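Side-chain contacts in monomethylamine methyltransferase mtmB1 (PDB 1NTH), which transfers the methyl group of monomethylamine to the corrinoid cofactor of its partner protein MtmC, a step of methanogenesis from methylamine: residues 396-399 with 400-404; 386-389 with 390-393; 114-117 with 118-122; 350-353 with 354-358. All coordinates share one frame; numbering follows the deposited sequence.

Contact 1. Residues 396-399 with 400-404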
ATOM      1  N   VAL A 396      41.757  12.025  -3.778  1.00 23.81           N
ATOM      2  CA  VAL A 396      43.208  12.079  -3.626  1.00 23.41           C
ATOM      3  C   VAL A 396      43.910  11.363  -4.780  1.00 24.29           C
ATOM      4  O   VAL A 396      43.452  10.322  -5.251  1.00 24.33           O
ATOM      5  CB  VAL A 396      43.652  11.446  -2.284  1.00 22.72           C
ATOM      6  CG1 VAL A 396      45.172  11.471  -2.166  1.00 21.56           C
ATOM      7  CG2 VAL A 396      43.027  12.208  -1.123  1.00 22.77           C
ATOM      8  N   GLU A 397      45.018  11.939  -5.240  1.00 25.02           N
ATOM      9  CA  GLU A 397      45.797  11.358  -6.330  1.00 26.42           C
ATOM     10  C   GLU A 397      46.220   9.940  -5.965  1.00 23.78           C
ATOM     11  O   GLU A 397      46.678   9.689  -4.852  1.00 23.37           O
ATOM     12  CB  GLU A 397      47.037  12.214  -6.601  1.00 29.79           C
ATOM     13  CG  GLU A 397      46.742  13.545  -7.278  1.00 36.02           C
ATOM     14  CD  GLU A 397      47.969  14.427  -7.396  0.70 38.21           C
ATOM     15  OE1 GLU A 397      49.064  13.888  -7.679  0.70 40.50           O
ATOM     16  OE2 GLU A 397      47.839  15.659  -7.217  0.70 40.85           O
ATOM     17  N   ILE A 398      46.077   9.019  -6.910  1.00 23.58           N
ATOM     18  CA  ILE A 398      46.427   7.625  -6.674  1.00 23.83           C
ATOM     19  C   ILE A 398      47.884   7.412  -6.263  1.00 24.56           C
ATOM     20  O   ILE A 398      48.174   6.565  -5.418  1.00 23.85           O
ATOM     21  CB  ILE A 398      46.108   6.766  -7.917  1.00 24.02           C
ATOM     22  CG1 ILE A 398      44.604   6.822  -8.204  1.00 24.46           C
ATOM     23  CG2 ILE A 398      46.560   5.325  -7.699  1.00 24.79           C
ATOM     24  CD1 ILE A 398      43.721   6.436  -7.018  1.00 24.14           C
ATOM     25  N   SER A 399      48.801   8.173  -6.852  1.00 26.00           N
ATOM     26  CA  SER A 399      50.211   8.027  -6.503  1.00 27.04           C
ATOM     27  C   SER A 399      50.392   8.304  -5.013  1.00 26.67           C
ATOM     28  O   SER A 399      51.143   7.610  -4.327  1.00 26.27           O
ATOM     29  CB  SER A 399      51.074   8.993  -7.323  1.00 27.83           C
ATOM     30  OG  SER A 399      50.756  10.341  -7.026  1.00 31.76           O
ATOM     31  N   GLU A 400      49.693   9.319  -4.515  1.00 25.53           N
ATOM     32  CA  GLU A 400      49.772   9.680  -3.104  1.00 25.84           C
ATOM     33  C   GLU A 400      49.127   8.614  -2.223  1.00 24.54           C
ATOM     34  O   GLU A 400      49.606   8.329  -1.125  1.00 23.63           O
ATOM     35  CB  GLU A 400      49.101  11.035  -2.871  1.00 28.19           C
ATOM     36  CG  GLU A 400      49.935  12.219  -3.340  0.55 31.33           C
ATOM     37  CD  GLU A 400      49.180  13.532  -3.281  0.55 33.25           C
ATOM     38  OE1 GLU A 400      48.532  13.803  -2.247  0.55 34.93           O
ATOM     39  OE2 GLU A 400      49.243  14.296  -4.269  0.55 34.73           O
ATOM     40  N   VAL A 401      48.039   8.026  -2.708  1.00 22.77           N
ATOM     41  CA  VAL A 401      47.346   6.989  -1.957  1.00 22.43           C
ATOM     42  C   VAL A 401      48.250   5.774  -1.763  1.00 22.73           C
ATOM     43  O   VAL A 401      48.340   5.230  -0.662  1.00 22.49           O
ATOM     44  CB  VAL A 401      46.050   6.550  -2.677  1.00 22.07           C
ATOM     45  CG1 VAL A 401      45.437   5.350  -1.966  1.00 21.30           C
ATOM     46  CG2 VAL A 401      45.059   7.708  -2.707  1.00 22.19           C
ATOM     47  N   ASN A 402      48.922   5.350  -2.831  1.00 22.98           N
ATOM     48  CA  ASN A 402      49.812   4.198  -2.737  1.00 23.34           C
ATOM     49  C   ASN A 402      50.923   4.426  -1.718  1.00 23.85           C
ATOM     50  O   ASN A 402      51.329   3.499  -1.015  1.00 22.87           O
ATOM     51  CB  ASN A 402      50.407   3.863  -4.109  1.00 23.24           C
ATOM     52  CG  ASN A 402      49.466   3.031  -4.961  1.00 24.19           C
ATOM     53  OD1 ASN A 402      48.944   2.011  -4.508  1.00 25.54           O
ATOM     54  ND2 ASN A 402      49.253   3.455  -6.200  1.00 25.20           N
ATOM     55  N   VAL A 403      51.409   5.661  -1.629  1.00 23.77           N
ATOM     56  CA  VAL A 403      52.462   5.984  -0.672  1.00 24.53           C
ATOM     57  C   VAL A 403      51.912   5.912   0.751  1.00 23.92           C
ATOM     58  O   VAL A 403      52.540   5.338   1.640  1.00 23.67           O
ATOM     59  CB  VAL A 403      53.035   7.395  -0.925  1.00 25.85           C
ATOM     60  CG1 VAL A 403      53.951   7.806   0.223  1.00 26.86           C
ATOM     61  CG2 VAL A 403      53.804   7.407  -2.239  1.00 25.88           C
ATOM     62  N   ILE A 404      50.735   6.491   0.961  1.00 23.35           N
ATOM     63  CA  ILE A 404      50.109   6.479   2.277  1.00 23.17           C
ATOM     64  C   ILE A 404      49.823   5.051   2.744  1.00 22.63           C
ATOM     65  O   ILE A 404      50.070   4.707   3.902  1.00 22.51           O
ATOM     66  CB  ILE A 404      48.785   7.285   2.269  1.00 23.55           C
ATOM     67  CG1 ILE A 404      49.088   8.772   2.071  1.00 24.54           C
ATOM     68  CG2 ILE A 404      48.025   7.062   3.570  1.00 25.13           C
ATOM     69  CD1 ILE A 404      47.852   9.653   1.977  1.00 25.41           C
TER
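V396 and V401 meet in an apolar contact at the start of helix 398-410, where E397 holds the N-cap position on the surface of the protein. CG1 of V396 lies 3.8 Å from CG2 of V401 and also touches the CB of E400, so that the valine before the cap folds back over the first turn. With CG1 anti to the backbone N (chi1 178°), this methyl is the branch of V396 that reaches the helix. The carbonyl of E397 opens the helical bonding: its O accepts from V401 N at 3.0 Å, in the carbonyl plane. One residue on, N402 N gives a straighter bond to I398 O (3.0 Å, 166°), while that from V403 N to S399 O is weak. In one pair of conformers the carboxylates come close, OE1 of E397 to OE2 of E400 at 3.4 Å, but both side chains take a second conformer and the approach is doubtful. The CG2 of I398 rests 3.6 Å from ND2 of N402, whose OD1 accepts from the backbone N atoms of F51 and I52. On the inner side V401 packs against I354 and A358, and I398 against A358, of helix 343-359.

Contact 2. Residues 386-389 with 390-393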
ATOM      1  N   MET A 386      35.643   4.272   9.303  1.00 17.93           N
ATOM      2  CA  MET A 386      35.589   3.801   7.924  1.00 18.52           C
ATOM      3  C   MET A 386      35.028   4.915   7.040  1.00 17.71           C
ATOM      4  O   MET A 386      35.556   5.193   5.961  1.00 18.05           O
ATOM      5  CB  MET A 386      34.709   2.544   7.844  1.00 19.54           C
ATOM      6  CG  MET A 386      34.591   1.920   6.461  1.00 21.19           C
ATOM      7  SD  MET A 386      33.632   0.376   6.481  1.00 22.18           S
ATOM      8  CE  MET A 386      31.958   1.006   6.647  1.00 21.92           C
ATOM      9  N   GLY A 387      33.974   5.569   7.521  1.00 17.20           N
ATOM     10  CA  GLY A 387      33.356   6.646   6.767  1.00 16.41           C
ATOM     11  C   GLY A 387      34.184   7.916   6.673  1.00 17.65           C
ATOM     12  O   GLY A 387      34.278   8.518   5.605  1.00 18.59           O
ATOM     13  N   GLU A 388      34.783   8.338   7.785  1.00 17.21           N
ATOM     14  CA  GLU A 388      35.599   9.552   7.775  1.00 17.62           C
ATOM     15  C   GLU A 388      36.809   9.391   6.864  1.00 17.00           C
ATOM     16  O   GLU A 388      37.189  10.315   6.144  1.00 17.37           O
ATOM     17  CB  GLU A 388      36.074   9.902   9.187  1.00 19.61           C
ATOM     18  CG  GLU A 388      35.006  10.532  10.060  1.00 22.72           C
ATOM     19  CD  GLU A 388      35.580  11.560  11.018  1.00 24.36           C
ATOM     20  OE1 GLU A 388      36.150  11.165  12.058  1.00 25.95           O
ATOM     21  OE2 GLU A 388      35.471  12.768  10.715  1.00 26.73           O
ATOM     22  N   VAL A 389      37.410   8.209   6.903  1.00 17.61           N
ATOM     23  CA  VAL A 389      38.574   7.928   6.079  1.00 17.63           C
ATOM     24  C   VAL A 389      38.188   7.911   4.602  1.00 16.66           C
ATOM     25  O   VAL A 389      38.958   8.355   3.749  1.00 17.10           O
ATOM     26  CB  VAL A 389      39.220   6.586   6.482  1.00 16.63           C
ATOM     27  CG1 VAL A 389      40.307   6.203   5.487  1.00 17.58           C
ATOM     28  CG2 VAL A 389      39.816   6.709   7.883  1.00 19.56           C
ATOM     29  N   ALA A 390      36.992   7.411   4.299  1.00 16.64           N
ATOM     30  CA  ALA A 390      36.533   7.377   2.914  1.00 16.93           C
ATOM     31  C   ALA A 390      36.395   8.807   2.393  1.00 16.92           C
ATOM     32  O   ALA A 390      36.776   9.107   1.262  1.00 17.61           O
ATOM     33  CB  ALA A 390      35.194   6.644   2.815  1.00 15.79           C
ATOM     34  N   ARG A 391      35.848   9.691   3.223  1.00 16.69           N
ATOM     35  CA  ARG A 391      35.683  11.085   2.830  1.00 18.13           C
ATOM     36  C   ARG A 391      37.048  11.716   2.565  1.00 17.65           C
ATOM     37  O   ARG A 391      37.236  12.420   1.574  1.00 18.85           O
ATOM     38  CB  ARG A 391      34.970  11.877   3.929  1.00 17.99           C
ATOM     39  CG  ARG A 391      34.736  13.336   3.562  1.00 22.15           C
ATOM     40  CD  ARG A 391      34.175  14.139   4.731  1.00 21.14           C
ATOM     41  NE  ARG A 391      35.138  14.274   5.818  1.00 23.77           N
ATOM     42  CZ  ARG A 391      35.015  13.691   7.007  1.00 24.12           C
ATOM     43  NH1 ARG A 391      33.965  12.926   7.269  1.00 22.94           N
ATOM     44  NH2 ARG A 391      35.946  13.876   7.934  1.00 24.98           N
ATOM     45  N   ALA A 392      37.998  11.455   3.459  1.00 18.44           N
ATOM     46  CA  ALA A 392      39.344  12.001   3.331  1.00 19.54           C
ATOM     47  C   ALA A 392      40.084  11.485   2.098  1.00 20.19           C
ATOM     48  O   ALA A 392      40.855  12.215   1.475  1.00 22.06           O
ATOM     49  CB  ALA A 392      40.148  11.682   4.588  1.00 19.46           C
ATOM     50  N   THR A 393      39.841  10.226   1.745  1.00 19.17           N
ATOM     51  CA  THR A 393      40.498   9.598   0.601  1.00 18.81           C
ATOM     52  C   THR A 393      39.924   9.999  -0.759  1.00 19.32           C
ATOM     53  O   THR A 393      40.653  10.075  -1.748  1.00 19.85           O
ATOM     54  CB  THR A 393      40.431   8.059   0.723  1.00 17.63           C
ATOM     55  OG1 THR A 393      41.025   7.657   1.961  1.00 19.00           O
ATOM     56  CG2 THR A 393      41.176   7.389  -0.426  1.00 18.27           C
TER
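A390 meets the preceding turn through its backbone, its N donating to M386 O at 3.1 Å, while its CB sits over the carbonyl oxygens of M386 and G387. R391 carries the charged part of the contact. Its chain starts anti to the backbone N and bends at chi3 (67°), turning the guanidinium back alongside E388 with both side chains pointing the same way. NH2 donates to E388 OE2 at 3.0 Å in a salt bridge that is almost straight (171°). The acceptor lies in the guanidinium plane but is met on its anti side, well out of the carboxylate plane, and the two flat groups are turned 51° apart. This is an i to i+3 ion pair on the last turns of helix 380-393, and it belongs to a larger polar network: OE2 of E388 also pairs with R448 and its OE1 with Y444, while R391 reaches E152 and the carbonyl of F458. A leucine in place of R391 would probably leave E388 with R448 as its remaining charged mate here and E152 without this partner. A392 N donates to E388 O at 3.0 Å, the oxygen that also lies over one face of the R391 guanidinium. T393 then grips V389 O twice, through N at 2.9 Å and OG1 at 2.8 Å, the two donors coming from opposite faces of the carbonyl plane.

Contact 3. Residues 114-117 with 118-122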
ATOM      1  N   ARG A 114      25.467   4.802  -7.165  1.00 16.83           N
ATOM      2  CA  ARG A 114      25.881   5.005  -8.548  1.00 16.67           C
ATOM      3  C   ARG A 114      27.355   4.646  -8.709  1.00 16.84           C
ATOM      4  O   ARG A 114      28.102   4.602  -7.734  1.00 18.33           O
ATOM      5  CB  ARG A 114      25.631   6.459  -8.963  1.00 19.58           C
ATOM      6  CG  ARG A 114      24.166   6.878  -8.824  1.00 22.98           C
ATOM      7  CD  ARG A 114      23.885   8.215  -9.497  1.00 25.93           C
ATOM      8  NE  ARG A 114      22.472   8.589  -9.411  1.00 27.69           N
ATOM      9  CZ  ARG A 114      21.974   9.454  -8.531  1.00 27.75           C
ATOM     10  NH1 ARG A 114      22.772  10.048  -7.651  1.00 25.84           N
ATOM     11  NH2 ARG A 114      20.676   9.729  -8.533  1.00 28.62           N
ATOM     12  N   LYS A 115      27.773   4.389  -9.942  1.00 17.35           N
ATOM     13  CA  LYS A 115      29.156   4.001 -10.200  1.00 17.42           C
ATOM     14  C   LYS A 115      30.217   5.027  -9.807  1.00 17.95           C
ATOM     15  O   LYS A 115      30.021   6.239  -9.951  1.00 18.37           O
ATOM     16  CB  LYS A 115      29.343   3.643 -11.681  1.00 19.13           C
ATOM     17  CG  LYS A 115      30.763   3.176 -11.996  1.00 21.77           C
ATOM     18  CD  LYS A 115      30.969   2.832 -13.461  1.00 25.19           C
ATOM     19  CE  LYS A 115      32.407   2.367 -13.698  1.00 24.53           C
ATOM     20  NZ  LYS A 115      32.647   2.025 -15.127  1.00 28.65           N
ATOM     21  N   ARG A 116      31.340   4.522  -9.301  1.00 17.92           N
ATOM     22  CA  ARG A 116      32.481   5.354  -8.926  1.00 17.91           C
ATOM     23  C   ARG A 116      33.678   4.874  -9.737  1.00 19.09           C
ATOM     24  O   ARG A 116      33.818   3.682 -10.007  1.00 19.00           O
ATOM     25  CB  ARG A 116      32.823   5.214  -7.437  1.00 17.31           C
ATOM     26  CG  ARG A 116      31.839   5.873  -6.487  1.00 17.23           C
ATOM     27  CD  ARG A 116      32.341   5.828  -5.042  1.00 15.93           C
ATOM     28  NE  ARG A 116      33.516   6.676  -4.819  1.00 16.26           N
ATOM     29  CZ  ARG A 116      34.757   6.225  -4.645  1.00 17.92           C
ATOM     30  NH1 ARG A 116      35.009   4.920  -4.664  1.00 15.59           N
ATOM     31  NH2 ARG A 116      35.752   7.083  -4.448  1.00 16.62           N
ATOM     32  N   SER A 117      34.534   5.804 -10.134  1.00 20.46           N
ATOM     33  CA  SER A 117      35.722   5.448 -10.895  1.00 21.23           C
ATOM     34  C   SER A 117      36.905   5.458  -9.941  1.00 21.15           C
ATOM     35  O   SER A 117      36.778   5.852  -8.784  1.00 19.93           O
ATOM     36  CB  SER A 117      35.953   6.459 -12.017  0.50 23.34           C
ATOM     37  OG  SER A 117      36.146   7.762 -11.493  0.50 22.50           O
ATOM     38  N   VAL A 118      38.057   5.011 -10.425  1.00 21.87           N
ATOM     39  CA  VAL A 118      39.260   5.016  -9.610  1.00 21.19           C
ATOM     40  C   VAL A 118      39.553   6.477  -9.257  1.00 21.52           C
ATOM     41  O   VAL A 118      39.494   7.348 -10.125  1.00 21.78           O
ATOM     42  CB  VAL A 118      40.452   4.426 -10.395  1.00 22.19           C
ATOM     43  CG1 VAL A 118      41.740   4.590  -9.599  1.00 21.12           C
ATOM     44  CG2 VAL A 118      40.195   2.956 -10.695  1.00 22.97           C
ATOM     45  N   GLY A 119      39.842   6.739  -7.984  1.00 20.66           N
ATOM     46  CA  GLY A 119      40.147   8.091  -7.538  1.00 22.14           C
ATOM     47  C   GLY A 119      38.983   9.070  -7.582  1.00 23.19           C
ATOM     48  O   GLY A 119      39.178  10.282  -7.493  1.00 22.90           O
ATOM     49  N   ASP A 120      37.768   8.545  -7.705  1.00 21.32           N
ATOM     50  CA  ASP A 120      36.566   9.373  -7.781  1.00 22.38           C
ATOM     51  C   ASP A 120      36.440  10.373  -6.630  1.00 22.15           C
ATOM     52  O   ASP A 120      36.740  10.053  -5.479  1.00 22.39           O
ATOM     53  CB  ASP A 120      35.335   8.465  -7.814  1.00 21.68           C
ATOM     54  CG  ASP A 120      34.141   9.117  -8.477  1.00 25.05           C
ATOM     55  OD1 ASP A 120      33.567   8.494  -9.393  1.00 26.47           O
ATOM     56  OD2 ASP A 120      33.775  10.245  -8.086  1.00 27.42           O
ATOM     57  N   LYS A 121      35.989  11.584  -6.951  1.00 22.98           N
ATOM     58  CA  LYS A 121      35.795  12.634  -5.950  1.00 23.43           C
ATOM     59  C   LYS A 121      34.593  12.301  -5.067  1.00 21.97           C
ATOM     60  O   LYS A 121      34.504  12.749  -3.923  1.00 22.17           O
ATOM     61  CB  LYS A 121      35.539  13.982  -6.628  1.00 26.19           C
ATOM     62  CG  LYS A 121      36.689  14.524  -7.459  1.00 30.85           C
ATOM     63  CD  LYS A 121      37.796  15.103  -6.598  0.50 32.10           C
ATOM     64  CE  LYS A 121      38.852  15.780  -7.462  0.50 33.74           C
ATOM     65  NZ  LYS A 121      39.930  16.404  -6.648  0.50 34.45           N
ATOM     66  N   ALA A 122      33.659  11.526  -5.608  1.00 21.17           N
ATOM     67  CA  ALA A 122      32.469  11.143  -4.858  1.00 20.56           C
ATOM     68  C   ALA A 122      32.819  10.117  -3.788  1.00 20.91           C
ATOM     69  O   ALA A 122      33.683   9.267  -3.984  1.00 21.46           O
ATOM     70  CB  ALA A 122      31.415  10.573  -5.800  1.00 21.20           C
TER
HETATM   71  O   HOH W   1      30.747   8.892  -9.049  1.00 41.99           O
HETATM   72  O   HOH W   2      38.589   8.180  -4.518  1.00 22.79           O
HETATM   73  O   HOH W   3      38.175   9.660 -11.258  1.00 45.79           O
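The carbonyl O of A122 is gripped by the guanidinium of R116, by NE at 2.7 Å and more weakly by NH2 at 3.0 Å. The oxygen lies at the guanidinium edge, near its plane, whereas NE stands above the carbonyl plane, 48° out of it. A bend at chi3 (68°) brings the arginine head back over the loop, where one face lies over D120 CB and NH2 makes a further weak bond to D120 O. Water 2 accepts a weak bond from the same NH2. NH1 at the other end donates to the carbonyls of T357 and R361. A methionine at R116 would probably leave the carbonyl of A122 without its side-chain donor and the loop less firmly tied to helix 343-359. Between strands 111-114 and 125-128 the chain turns through a type II beta turn from S117 to D120, closed by D120 N to S117 O at 3.1 Å, with G119 at positive phi. OD1 of D120 takes S117 N on its anti lone pair at 3.0 Å, and OD2 takes A122 N at 2.8 Å, an Asx turn. Water 1 lies within hydrogen-bonding distance of both D120 OD1 and K115 O.

Contact 4. Residues 350-353 with 354-358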
ATOM      1  N   SER A 350      40.964   1.543   8.506  1.00 18.51           N
ATOM      2  CA  SER A 350      41.304   2.748   7.758  1.00 18.54           C
ATOM      3  C   SER A 350      42.080   2.410   6.490  1.00 18.28           C
ATOM      4  O   SER A 350      41.813   2.962   5.423  1.00 18.67           O
ATOM      5  CB  SER A 350      42.128   3.705   8.626  1.00 17.97           C
ATOM      6  OG  SER A 350      41.352   4.221   9.689  1.00 20.44           O
ATOM      7  N   ALA A 351      43.048   1.507   6.607  1.00 18.80           N
ATOM      8  CA  ALA A 351      43.837   1.116   5.446  1.00 17.97           C
ATOM      9  C   ALA A 351      42.917   0.553   4.369  1.00 17.63           C
ATOM     10  O   ALA A 351      43.091   0.842   3.184  1.00 18.46           O
ATOM     11  CB  ALA A 351      44.884   0.074   5.840  1.00 18.15           C
ATOM     12  N   GLN A 352      41.930  -0.241   4.773  1.00 17.71           N
ATOM     13  CA  GLN A 352      41.023  -0.814   3.790  1.00 16.85           C
ATOM     14  C   GLN A 352      40.088   0.238   3.203  1.00 17.27           C
ATOM     15  O   GLN A 352      39.762   0.187   2.020  1.00 17.18           O
ATOM     16  CB  GLN A 352      40.206  -1.956   4.392  1.00 17.55           C
ATOM     17  CG  GLN A 352      39.487  -2.755   3.322  1.00 18.61           C
ATOM     18  CD  GLN A 352      38.795  -3.981   3.858  1.00 19.25           C
ATOM     19  OE1 GLN A 352      39.210  -4.551   4.870  1.00 19.26           O
ATOM     20  NE2 GLN A 352      37.744  -4.413   3.169  1.00 19.56           N
ATOM     21  N   SER A 353      39.659   1.191   4.025  1.00 17.64           N
ATOM     22  CA  SER A 353      38.777   2.247   3.538  1.00 17.47           C
ATOM     23  C   SER A 353      39.517   3.099   2.505  1.00 17.68           C
ATOM     24  O   SER A 353      38.942   3.518   1.501  1.00 16.17           O
ATOM     25  CB  SER A 353      38.300   3.120   4.701  1.00 18.64           C
ATOM     26  OG  SER A 353      37.439   4.149   4.239  1.00 21.09           O
ATOM     27  N   ILE A 354      40.800   3.349   2.746  1.00 16.81           N
ATOM     28  CA  ILE A 354      41.594   4.131   1.805  1.00 17.43           C
ATOM     29  C   ILE A 354      41.684   3.367   0.483  1.00 17.89           C
ATOM     30  O   ILE A 354      41.446   3.922  -0.589  1.00 17.90           O
ATOM     31  CB  ILE A 354      43.022   4.378   2.349  1.00 18.56           C
ATOM     32  CG1 ILE A 354      42.960   5.325   3.550  1.00 19.17           C
ATOM     33  CG2 ILE A 354      43.919   4.935   1.245  1.00 17.53           C
ATOM     34  CD1 ILE A 354      44.274   5.433   4.319  1.00 21.56           C
ATOM     35  N   THR A 355      42.010   2.082   0.575  1.00 18.50           N
ATOM     36  CA  THR A 355      42.139   1.232  -0.603  1.00 17.87           C
ATOM     37  C   THR A 355      40.833   1.119  -1.387  1.00 18.48           C
ATOM     38  O   THR A 355      40.816   1.300  -2.606  1.00 18.12           O
ATOM     39  CB  THR A 355      42.594  -0.184  -0.205  1.00 17.77           C
ATOM     40  OG1 THR A 355      43.824  -0.100   0.527  1.00 19.03           O
ATOM     41  CG2 THR A 355      42.796  -1.053  -1.442  1.00 19.59           C
ATOM     42  N   ASP A 356      39.744   0.819  -0.685  1.00 17.86           N
ATOM     43  CA  ASP A 356      38.441   0.668  -1.328  1.00 17.90           C
ATOM     44  C   ASP A 356      37.938   1.957  -1.971  1.00 17.79           C
ATOM     45  O   ASP A 356      37.417   1.947  -3.086  1.00 17.87           O
ATOM     46  CB  ASP A 356      37.401   0.172  -0.320  1.00 18.65           C
ATOM     47  CG  ASP A 356      37.654  -1.257   0.126  1.00 19.21           C
ATOM     48  OD1 ASP A 356      38.334  -2.001  -0.617  1.00 21.30           O
ATOM     49  OD2 ASP A 356      37.159  -1.639   1.208  1.00 20.40           O
ATOM     50  N   THR A 357      38.087   3.068  -1.263  1.00 16.95           N
ATOM     51  CA  THR A 357      37.642   4.354  -1.784  1.00 17.15           C
ATOM     52  C   THR A 357      38.428   4.750  -3.031  1.00 17.24           C
ATOM     53  O   THR A 357      37.846   5.080  -4.068  1.00 18.29           O
ATOM     54  CB  THR A 357      37.787   5.455  -0.711  1.00 16.30           C
ATOM     55  OG1 THR A 357      36.981   5.118   0.425  1.00 17.30           O
ATOM     56  CG2 THR A 357      37.347   6.805  -1.260  1.00 17.51           C
ATOM     57  N   ALA A 358      39.753   4.703  -2.946  1.00 17.47           N
ATOM     58  CA  ALA A 358      40.581   5.081  -4.084  1.00 17.44           C
ATOM     59  C   ALA A 358      40.473   4.127  -5.269  1.00 17.33           C
ATOM     60  O   ALA A 358      40.585   4.554  -6.416  1.00 17.20           O
ATOM     61  CB  ALA A 358      42.033   5.199  -3.644  1.00 18.67           C
TER
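S353 O is held by two donors of T357, its OG1 at 2.8 Å and its N at 2.9 Å, which arrive from opposite faces of the carbonyl plane. Two residues earlier T355 does the same to A351 O, with OG1 at 2.9 Å and N at 3.1 Å. In both threonines OG1 is anti to the carbonyl carbon (chi1 near -60°), which swings the hydroxyl back along the helix to the carbonyl four residues before and satisfies it within the buried backbone. The straightest backbone bond is D356 N to Q352 O, at 2.8 Å and 169°. Above it the side chains of these two residues meet across an amide and a carboxylate set nearly perpendicular, 87° apart. Here CG of Q352 lies 3.3 Å from OD2 of D356, and the bond from NE2 to OD2 is weak; the firmer partners are T306 and the carbonyl of Q333 for Q352, and N332 for D356. I354 lays its CG1 against S350 O at 3.2 Å, its branches then meeting V389 and T393 of helix 380-393 and L405 of helix 398-410. S353, T357 and D356 touch L364 of strand 363-366. Helix 343-359 is thus the buried crossover of a beta-alpha-beta unit between parallel strands 330-333 and 363-366, as expected in a TIM barrel.

How the contacts relate
Along the chain the order is contact 3, contact 4, contact 2, contact 1, and all lie on the same side of the chain's centre. Contact 4, on helix 343-359, is the hub, its centre about 8 Å from that of contact 2, 11 Å from contact 1 and 13 Å from contact 3. It touches each of them: S353 OG probably bonds M386 O of contact 2, G119 N of contact 3 probably bonds A358 O, and contact 1 packs on it through helix 398-410. Contacts 1 and 3 also meet, through I398 and V118. Two successive helices, 380-393 and 398-410, and the loop leading into barrel strand 125-128 are thereby gathered around one crossover helix of the TIM barrel.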